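Local coordinates for protein type C neurotoxin (Clostridium botulinum, PDB 3PME) that probably binds neuronal membranes through gangliosides and phospholipid, as the receptor-binding domain of a mosaic C/D botulinum neurotoxin, at residues Leu8-Lys13 against Ile179-Asp184; Val35-Thr40 against Met192-Asp197; Cys325-Lys330 against Phe362-Met367. All blocks are in the same frame, centred on the assembly; numbering follows the deposited sequence.

Contact 1. Residues Leu8-Lys13 against Ile179-Asp184; sequences LSLQNK and IVFGID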
loop_
_atom_site.group_PDB
_atom_site.type_symbol
_atom_site.label_atom_id
_atom_site.label_comp_id
_atom_site.label_asym_id
_atom_site.label_seq_id
_atom_site.Cartn_x
_atom_site.Cartn_y
_atom_site.Cartn_z
ATOM N N LEU A 8 4.778 23.866 4.542
ATOM C CA LEU A 8 5.637 22.886 5.200
ATOM C C LEU A 8 5.666 21.644 4.335
ATOM O O LEU A 8 4.629 21.179 3.880
ATOM C CB LEU A 8 5.123 22.546 6.604
ATOM C CG LEU A 8 5.931 21.470 7.334
ATOM C CD1 LEU A 8 7.322 21.986 7.664
ATOM C CD2 LEU A 8 5.223 21.039 8.611
ATOM N N SER A 9 6.858 21.125 4.068
ATOM C CA SER A 9 6.996 19.916 3.281
ATOM C C SER A 9 8.189 19.125 3.800
ATOM O O SER A 9 9.348 19.474 3.530
ATOM C CB SER A 9 7.177 20.265 1.796
ATOM O OG SER A 9 7.084 19.110 0.980
ATOM N N LEU A 10 7.914 18.066 4.561
ATOM C CA LEU A 10 8.990 17.259 5.116
ATOM C C LEU A 10 9.462 16.278 4.060
ATOM O O LEU A 10 8.723 15.387 3.631
ATOM C CB LEU A 10 8.547 16.518 6.379
ATOM C CG LEU A 10 8.046 17.380 7.538
ATOM C CD1 LEU A 10 7.638 16.469 8.694
ATOM C CD2 LEU A 10 9.114 18.382 7.980
ATOM N N GLN A 11 10.699 16.466 3.619
ATOM C CA GLN A 11 11.265 15.609 2.594
ATOM C C GLN A 11 12.688 15.245 2.952
ATOM O O GLN A 11 13.360 15.957 3.693
ATOM C CB GLN A 11 11.214 16.289 1.229
ATOM C CG GLN A 11 9.800 16.543 0.730
ATOM C CD GLN A 11 9.768 17.032 -0.698
ATOM O OE1 GLN A 11 8.850 16.714 -1.457
ATOM N NE2 GLN A 11 10.777 17.807 -1.078
ATOM N N ASN A 12 13.138 14.113 2.433
ATOM C CA ASN A 12 14.491 13.666 2.695
ATOM C C ASN A 12 15.446 14.214 1.647
ATOM O O ASN A 12 15.373 13.846 0.475
ATOM C CB ASN A 12 14.547 12.145 2.733
ATOM C CG ASN A 12 15.819 11.636 3.365
ATOM O OD1 ASN A 12 16.913 11.858 2.841
ATOM N ND2 ASN A 12 15.688 10.961 4.506
ATOM N N LYS A 13 16.321 15.118 2.076
ATOM C CA LYS A 13 17.283 15.757 1.186
ATOM C C LYS A 13 18.680 15.551 1.735
ATOM O O LYS A 13 18.923 15.768 2.922
ATOM C CB LYS A 13 16.997 17.253 1.059
ATOM C CG LYS A 13 15.683 17.583 0.377
ATOM C CD LYS A 13 15.642 17.001 -1.028
ATOM C CE LYS A 13 14.288 17.211 -1.681
ATOM N NZ LYS A 13 14.250 16.609 -3.046
ATOM N N ILE A 179 5.004 21.296 16.012
ATOM C CA ILE A 179 4.307 20.052 15.700
ATOM C C ILE A 179 5.196 18.932 16.172
ATOM O O ILE A 179 6.367 18.866 15.783
ATOM C CB ILE A 179 4.079 19.893 14.189
ATOM C CG1 ILE A 179 3.311 21.089 13.637
ATOM C CG2 ILE A 179 3.295 18.622 13.892
ATOM C CD1 ILE A 179 3.282 21.128 12.122
ATOM N N VAL A 180 4.658 18.051 17.010
ATOM C CA VAL A 180 5.441 16.919 17.502
ATOM C C VAL A 180 4.898 15.601 16.962
ATOM O O VAL A 180 3.750 15.234 17.249
ATOM C CB VAL A 180 5.434 16.864 19.041
ATOM C CG1 VAL A 180 6.207 15.643 19.541
ATOM C CG2 VAL A 180 5.997 18.162 19.623
ATOM N N PHE A 181 5.733 14.893 16.196
ATOM C CA PHE A 181 5.402 13.564 15.695
ATOM C C PHE A 181 5.949 12.532 16.670
ATOM O O PHE A 181 7.132 12.578 17.026
ATOM C CB PHE A 181 6.044 13.322 14.331
ATOM C CG PHE A 181 5.503 14.197 13.241
ATOM C CD1 PHE A 181 5.953 15.496 13.099
ATOM C CD2 PHE A 181 4.562 13.709 12.341
ATOM C CE1 PHE A 181 5.455 16.313 12.082
ATOM C CE2 PHE A 181 4.075 14.513 11.324
ATOM C CZ PHE A 181 4.520 15.814 11.194
ATOM N N GLY A 182 5.104 11.601 17.102
ATOM C CA GLY A 182 5.575 10.545 17.980
ATOM C C GLY A 182 4.549 10.010 18.950
ATOM O O GLY A 182 3.580 10.694 19.288
ATOM N N ILE A 183 4.767 8.778 19.407
ATOM C CA ILE A 183 3.871 8.132 20.358
ATOM C C ILE A 183 4.465 8.150 21.762
ATOM O O ILE A 183 5.572 7.658 21.981
ATOM C CB ILE A 183 3.593 6.677 19.947
ATOM C CG1 ILE A 183 3.026 6.634 18.529
ATOM C CG2 ILE A 183 2.657 6.001 20.941
ATOM C CD1 ILE A 183 2.897 5.232 17.964
ATOM N N ASP A 184 3.724 8.720 22.707
ATOM C CA ASP A 184 4.181 8.833 24.092
ATOM C C ASP A 184 3.756 7.650 24.955
ATOM O O ASP A 184 4.433 7.308 25.927
ATOM C CB ASP A 184 3.686 10.137 24.721
ATOM C CG ASP A 184 4.765 11.200 24.780
ATOM O OD1 ASP A 184 5.961 10.843 24.724
ATOM O OD2 ASP A 184 4.415 12.393 24.896
#

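Contact 2. Residues Val35-Thr40 against Met192-Asp197; sequences VNTIYT and MLWIRD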
loop_
_atom_site.group_PDB
_atom_site.type_symbol
_atom_site.label_atom_id
_atom_site.label_comp_id
_atom_site.label_asym_id
_atom_site.label_seq_id
_atom_site.Cartn_x
_atom_site.Cartn_y
_atom_site.Cartn_z
ATOM N N VAL A 35 14.407 6.836 9.100
ATOM C CA VAL A 35 13.875 7.585 7.970
ATOM C C VAL A 35 14.264 6.941 6.647
ATOM O O VAL A 35 15.290 6.257 6.550
ATOM C CB VAL A 35 14.339 9.071 7.986
ATOM C CG1 VAL A 35 13.927 9.748 9.281
ATOM C CG2 VAL A 35 15.853 9.170 7.763
ATOM N N ASN A 36 13.430 7.149 5.633
ATOM C CA ASN A 36 13.707 6.670 4.291
ATOM C C ASN A 36 13.974 5.174 4.298
ATOM O O ASN A 36 15.029 4.706 3.847
ATOM C CB ASN A 36 14.899 7.426 3.703
ATOM C CG ASN A 36 15.129 7.108 2.243
ATOM O OD1 ASN A 36 14.342 6.401 1.613
ATOM N ND2 ASN A 36 16.220 7.629 1.695
ATOM N N THR A 37 13.031 4.412 4.834
ATOM C CA THR A 37 13.206 2.963 4.885
ATOM C C THR A 37 12.439 2.228 3.784
ATOM O O THR A 37 12.912 1.212 3.261
ATOM C CB THR A 37 12.857 2.390 6.267
ATOM O OG1 THR A 37 11.470 2.610 6.553
ATOM C CG2 THR A 37 13.707 3.048 7.346
ATOM N N ILE A 38 11.261 2.740 3.426
ATOM C CA ILE A 38 10.445 2.145 2.361
ATOM C C ILE A 38 10.285 3.131 1.209
ATOM O O ILE A 38 10.508 2.791 0.044
ATOM C CB ILE A 38 9.040 1.770 2.882
ATOM C CG1 ILE A 38 9.136 0.826 4.086
ATOM C CG2 ILE A 38 8.199 1.161 1.762
ATOM C CD1 ILE A 38 7.810 0.564 4.771
ATOM N N TYR A 39 9.883 4.355 1.549
ATOM C CA TYR A 39 9.746 5.450 0.599
ATOM C C TYR A 39 10.678 6.583 1.005
ATOM O O TYR A 39 10.925 6.795 2.195
ATOM C CB TYR A 39 8.301 5.982 0.588
ATOM C CG TYR A 39 7.345 5.122 -0.197
ATOM C CD1 TYR A 39 7.226 5.270 -1.571
ATOM C CD2 TYR A 39 6.569 4.151 0.429
ATOM C CE1 TYR A 39 6.356 4.483 -2.303
ATOM C CE2 TYR A 39 5.691 3.365 -0.291
ATOM C CZ TYR A 39 5.589 3.535 -1.655
ATOM O OH TYR A 39 4.731 2.755 -2.401
ATOM N N THR A 40 11.155 7.330 0.016
ATOM C CA THR A 40 12.132 8.396 0.239
ATOM C C THR A 40 11.793 9.333 1.390
ATOM O O THR A 40 12.637 9.615 2.232
ATOM C CB THR A 40 12.347 9.221 -1.027
ATOM O OG1 THR A 40 12.886 8.377 -2.054
ATOM C CG2 THR A 40 13.312 10.355 -0.762
ATOM N N MET A 192 3.835 -0.100 15.739
ATOM C CA MET A 192 4.642 0.855 14.999
ATOM C C MET A 192 3.801 1.432 13.870
ATOM O O MET A 192 2.772 0.879 13.512
ATOM C CB MET A 192 5.888 0.164 14.430
ATOM C CG MET A 192 5.583 -0.887 13.349
ATOM S SD MET A 192 6.973 -1.982 12.997
ATOM C CE MET A 192 7.069 -2.886 14.537
ATOM N N LEU A 193 4.245 2.554 13.322
ATOM C CA LEU A 193 3.600 3.119 12.147
ATOM C C LEU A 193 4.606 3.897 11.329
ATOM O O LEU A 193 5.678 4.271 11.820
ATOM C CB LEU A 193 2.434 4.035 12.547
ATOM C CG LEU A 193 2.772 5.331 13.283
ATOM C CD1 LEU A 193 3.049 6.462 12.319
ATOM C CD2 LEU A 193 1.630 5.717 14.202
ATOM N N TRP A 194 4.236 4.155 10.081
ATOM C CA TRP A 194 5.061 4.908 9.151
ATOM C C TRP A 194 4.214 6.034 8.609
ATOM O O TRP A 194 3.013 5.861 8.397
ATOM C CB TRP A 194 5.489 4.037 7.961
ATOM C CG TRP A 194 6.370 2.862 8.267
ATOM C CD1 TRP A 194 7.706 2.769 8.022
ATOM C CD2 TRP A 194 5.971 1.590 8.818
ATOM N NE1 TRP A 194 8.173 1.528 8.398
ATOM C CE2 TRP A 194 7.132 0.785 8.886
ATOM C CE3 TRP A 194 4.753 1.053 9.248
ATOM C CZ2 TRP A 194 7.113 -0.520 9.388
ATOM C CZ3 TRP A 194 4.735 -0.248 9.746
ATOM C CH2 TRP A 194 5.916 -1.020 9.809
ATOM N N ILE A 195 4.851 7.174 8.365
ATOM C CA ILE A 195 4.215 8.296 7.678
ATOM C C ILE A 195 5.126 8.685 6.523
ATOM O O ILE A 195 6.348 8.542 6.618
ATOM C CB ILE A 195 4.037 9.484 8.634
ATOM C CG1 ILE A 195 2.938 9.162 9.651
ATOM C CG2 ILE A 195 3.680 10.778 7.864
ATOM C CD1 ILE A 195 2.883 10.135 10.818
ATOM N N ARG A 196 4.562 9.160 5.425
ATOM C CA ARG A 196 5.405 9.731 4.373
ATOM C C ARG A 196 4.777 10.952 3.724
ATOM O O ARG A 196 3.561 11.124 3.735
ATOM C CB ARG A 196 5.771 8.692 3.309
ATOM C CG ARG A 196 4.674 8.434 2.264
ATOM C CD ARG A 196 5.212 7.420 1.277
ATOM N NE ARG A 196 4.499 7.369 0.008
ATOM C CZ ARG A 196 3.566 6.477 -0.282
ATOM N NH1 ARG A 196 3.196 5.570 0.620
ATOM N NH2 ARG A 196 3.012 6.470 -1.482
ATOM N N ASP A 197 5.628 11.786 3.147
ATOM C CA ASP A 197 5.214 12.943 2.365
ATOM C C ASP A 197 4.299 13.882 3.155
ATOM O O ASP A 197 3.252 14.311 2.671
ATOM C CB ASP A 197 4.580 12.508 1.038
ATOM C CG ASP A 197 5.559 11.763 0.143
ATOM O OD1 ASP A 197 6.486 12.408 -0.385
ATOM O OD2 ASP A 197 5.401 10.543 -0.027
HETATM O O HOH W 1 10.653 0.118 7.849
#

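Contact 3. Residues Cys325-Lys330 against Phe362-Met367; sequences CVYALK and FMKNTM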
loop_
_atom_site.group_PDB
_atom_site.type_symbol
_atom_site.label_atom_id
_atom_site.label_comp_id
_atom_site.label_asym_id
_atom_site.label_seq_id
_atom_site.Cartn_x
_atom_site.Cartn_y
_atom_site.Cartn_z
ATOM N N CYS A 325 -8.409 -19.330 -25.706
ATOM C CA CYS A 325 -7.505 -20.397 -25.303
ATOM C C CYS A 325 -7.112 -20.243 -23.844
ATOM O O CYS A 325 -6.867 -19.134 -23.383
ATOM C CB CYS A 325 -6.264 -20.385 -26.191
ATOM S SG CYS A 325 -6.693 -20.460 -27.949
ATOM N N VAL A 326 -7.068 -21.357 -23.125
ATOM C CA VAL A 326 -6.774 -21.340 -21.696
ATOM C C VAL A 326 -5.596 -22.267 -21.442
ATOM O O VAL A 326 -5.686 -23.457 -21.718
ATOM C CB VAL A 326 -7.969 -21.833 -20.866
ATOM C CG1 VAL A 326 -7.614 -21.861 -19.382
ATOM C CG2 VAL A 326 -9.199 -20.951 -21.107
ATOM N N TYR A 327 -4.502 -21.711 -20.918
ATOM C CA TYR A 327 -3.274 -22.468 -20.685
ATOM C C TYR A 327 -2.953 -22.542 -19.196
ATOM O O TYR A 327 -2.983 -21.545 -18.481
ATOM C CB TYR A 327 -2.091 -21.827 -21.417
ATOM C CG TYR A 327 -2.302 -21.611 -22.888
ATOM C CD1 TYR A 327 -2.069 -22.635 -23.801
ATOM C CD2 TYR A 327 -2.711 -20.375 -23.365
ATOM C CE1 TYR A 327 -2.268 -22.429 -25.159
ATOM C CE2 TYR A 327 -2.895 -20.156 -24.717
ATOM C CZ TYR A 327 -2.676 -21.186 -25.603
ATOM O OH TYR A 327 -2.868 -20.961 -26.946
ATOM N N ALA A 328 -2.648 -23.738 -18.728
ATOM C CA ALA A 328 -2.172 -23.914 -17.370
ATOM C C ALA A 328 -0.751 -23.369 -17.231
ATOM O O ALA A 328 -0.072 -23.073 -18.223
ATOM C CB ALA A 328 -2.210 -25.389 -16.993
ATOM N N LEU A 329 -0.318 -23.238 -15.983
ATOM C CA LEU A 329 1.050 -22.836 -15.676
ATOM C C LEU A 329 1.777 -24.035 -15.091
ATOM O O LEU A 329 1.175 -24.868 -14.409
ATOM C CB LEU A 329 1.039 -21.681 -14.682
ATOM C CG LEU A 329 0.251 -20.453 -15.120
ATOM C CD1 LEU A 329 0.409 -19.401 -14.044
ATOM C CD2 LEU A 329 0.751 -19.933 -16.464
ATOM N N LYS A 330 3.078 -24.131 -15.353
ATOM C CA LYS A 330 3.854 -25.279 -14.898
ATOM C C LYS A 330 5.166 -24.805 -14.312
ATOM O O LYS A 330 5.550 -23.657 -14.499
ATOM C CB LYS A 330 4.148 -26.222 -16.076
ATOM C CG LYS A 330 2.902 -26.654 -16.838
ATOM C CD LYS A 330 3.241 -27.343 -18.145
ATOM C CE LYS A 330 3.934 -28.665 -17.910
ATOM N NZ LYS A 330 4.234 -29.350 -19.203
ATOM N N PHE A 362 4.110 -14.480 -25.448
ATOM C CA PHE A 362 4.719 -15.633 -26.107
ATOM C C PHE A 362 3.688 -16.336 -26.981
ATOM O O PHE A 362 2.703 -16.892 -26.478
ATOM C CB PHE A 362 5.335 -16.609 -25.105
ATOM C CG PHE A 362 6.235 -17.635 -25.747
ATOM C CD1 PHE A 362 7.515 -17.293 -26.154
ATOM C CD2 PHE A 362 5.792 -18.928 -25.958
ATOM C CE1 PHE A 362 8.346 -18.231 -26.758
ATOM C CE2 PHE A 362 6.619 -19.879 -26.556
ATOM C CZ PHE A 362 7.896 -19.526 -26.957
ATOM N N MET A 363 3.907 -16.251 -28.295
ATOM C CA MET A 363 3.067 -16.885 -29.319
ATOM C C MET A 363 1.673 -16.276 -29.500
ATOM O O MET A 363 1.255 -16.008 -30.628
ATOM C CB MET A 363 2.982 -18.395 -29.094
ATOM C CG MET A 363 4.337 -19.068 -29.069
ATOM S SD MET A 363 5.218 -18.960 -30.641
ATOM C CE MET A 363 6.586 -20.080 -30.340
ATOM N N LYS A 364 0.957 -16.079 -28.396
ATOM C CA LYS A 364 -0.323 -15.369 -28.411
ATOM C C LYS A 364 -0.338 -14.429 -27.218
ATOM O O LYS A 364 0.381 -14.651 -26.242
ATOM C CB LYS A 364 -1.506 -16.339 -28.304
ATOM C CG LYS A 364 -1.660 -17.308 -29.474
ATOM C CD LYS A 364 -2.877 -18.201 -29.277
ATOM C CE LYS A 364 -2.905 -19.351 -30.284
ATOM N NZ LYS A 364 -2.994 -18.850 -31.683
ATOM N N ASN A 365 -1.134 -13.373 -27.298
ATOM C CA ASN A 365 -1.280 -12.471 -26.174
ATOM C C ASN A 365 -2.208 -13.076 -25.142
ATOM O O ASN A 365 -3.366 -13.376 -25.436
ATOM C CB ASN A 365 -1.817 -11.110 -26.622
ATOM C CG ASN A 365 -0.784 -10.300 -27.382
ATOM O OD1 ASN A 365 -1.054 -9.790 -28.469
ATOM N ND2 ASN A 365 0.407 -10.188 -26.817
ATOM N N THR A 366 -1.699 -13.265 -23.931
ATOM C CA THR A 366 -2.533 -13.776 -22.854
ATOM C C THR A 366 -2.449 -12.900 -21.618
ATOM O O THR A 366 -1.542 -12.069 -21.470
ATOM C CB THR A 366 -2.139 -15.199 -22.439
ATOM O OG1 THR A 366 -0.780 -15.205 -22.005
ATOM C CG2 THR A 366 -2.310 -16.192 -23.600
ATOM N N MET A 367 -3.403 -13.112 -20.723
ATOM C CA MET A 367 -3.430 -12.436 -19.436
ATOM C C MET A 367 -3.647 -13.498 -18.383
ATOM O O MET A 367 -4.426 -14.426 -18.589
ATOM C CB MET A 367 -4.573 -11.417 -19.366
ATOM C CG MET A 367 -4.591 -10.651 -18.045
ATOM S SD MET A 367 -5.842 -9.361 -17.917
ATOM C CE MET A 367 -7.304 -10.338 -18.051
#

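Contact 1. Residues Leu8-Lys13 against Ile179-Asp184
The concanavalin-like beta sandwich of the N-terminal half is closed here by leucines of one sheet meeting Ile179 and Phe181 of the other. Strand 6-13 supplies Leu8 and Leu10, and strand 178-181 supplies their partners. The nearest backbone pair, Leu8 and Ile179, has its CA atoms 11.0 Å apart, far beyond hydrogen-bonding distance, and no hydrogen bond crosses between the segments: the two strands are joined by side chains alone. Leu8 and Ile179 reach for each other tip to tip, CD2 of the leucine standing 4.0 Å from CD1 of the isoleucine. Leu8 can do this because its CG lies opposite the backbone N (chi1 177°), whereas CG1 of Ile179 is swung to the side of its own N and carries CD1 outward to the meeting point. One level along, Leu10 and Phe181 approach from opposite directions. The methyl CD1 of Leu10 rests against the CE1-CZ bond of the ring, 4.0 Å from Phe181 CE1, and meets it obliquely. Both contacts are at ordinary van der Waals distance. Branched aliphatic tips suit this layer because they are apolar and long enough for a pair, one from each sheet, to fill the gap, while the phenyl ring gives a broad surface on which several neighbours can pack. Phe198 and Phe43 both meet that ring edge-to-face, and Val54 of the adjoining strand touches Leu8 as well as Phe181. Ser9 lies between the two leucines in sequence with its side chain turned from this interior, its hydroxyl hydrogen-bonded to Asn199. Apolar residues at every second position facing inward, matched across two layers of antiparallel strands, are expected in the core of a beta sandwich such as this concanavalin-like jelly roll.

Contact 2. Residues Val35-Thr40 against Met192-Asp197
The ring of Tyr39 carries the guanidinium of Arg196 on one face, and the indole of Trp194 carries the methyl CD1 of Ile38 on one of its own. In the first pair the planes are 11° apart and Arg196 CZ sits 3.7 Å from the centroid of the Tyr39 ring, almost on its normal, so the stack is also a cation-pi contact. Arg196 reaches there by an extended chain from CG to NE, and its CD lies 3.5 Å from Tyr39 CG. Both polar ends are held: Tyr39 OH bonds to the carbonyl of Gly228, Arg196 NH2 to that of Gln217, and NE makes a weak salt-bridging bond to Asp197. Trp74 and Trp140 add further cation-pi contacts to the arginine. Ile38 CD1 makes a CH-pi contact, 4.0 Å from the centroid of the five-membered ring of Trp194. At the indole edge, in plane, a water accepts from Trp194 NE1 at 2.9 Å and donates to Thr37 OG1 at 2.9 Å. A flat guanidinium suits this place, stacking while its N-H groups still bond. The cation-pi stack joins the loop before strand 42-45 to strand 193-201 of the concanavalin-like sandwich, near Gln217 and Gly228, toward the trefoil half.

Contact 3. Residues Cys325-Lys330 against Phe362-Met367
Tyr327 meets Lys364 and Thr366 by its phenol oxygen and its ring carbon CE2, in the beta-trefoil half of the protein. Its CG lies beside the backbone N and opposite the carbonyl carbon (chi1 -54°), a setting that sends the ring out from strand 326-332 toward the loop leading into strand 366-373. The lysine chain crosses the tyrosine at about a right angle. Extended chi2 and chi3 carry its CD and CE past the hydroxyl, and a turn at chi4 (-62°) leaves NZ pointing away from it: Tyr327 OH is 3.6 Å from Lys364 CD and 3.7 Å from Lys364 CE. No hydrogen bond joins the two residues, and the contact of the oxygen is with aliphatic carbon.

Thr366 approaches the same ring from a different position, also crossing it at about a right angle. Its methyl CG2 is opposite the carbonyl carbon, while OG1 occupies the site between backbone N and carbonyl carbon (chi1 59°); this choice directs the methyl, not the hydroxyl, at the ring. The approach is oblique and loose, with CG2 4.2 Å from Tyr327 CE2. A threonine serves well here, since it combines the beta-branching that strands favour with a small apolar group to set against an aromatic. Thr366 also touches Ala388 of strand 383-389. Beyond the two segments, Arg308 makes a cation-pi contact with the Tyr327 ring, and Cys325 is fixed by its disulfide to Cys321.

The tyrosine thus offers CE2 and its hydroxyl oxygen to a methyl and to lysine methylenes. The chemistry is mainly van der Waals, with perhaps a weak electrostatic element where the oxygen meets CE: between these two segments the fit is by packing, while strand 383-389 pairs with both strands.

Overall arrangement
From the N terminus the chain lays down strand 6-13 and then the loop 35-40, and both wait for partners well over a hundred residues later. Contact 1 closes its loop when strand 178-181 arrives, and contact 2 closes when strand 193-201 follows directly, so the two closures cross rather than nest. They touch, Asn12 packing on Thr40 and Ile183 on Leu193, with centres 10 Å apart; contact 1 joins the two sandwich layers, and contact 2 ties a loop to strand 193-201, inside the same sheet as strand 6-13. Contact 3 comes afterwards, a shorter closure within the trefoil half, its centre about 39 Å from that of contact 2.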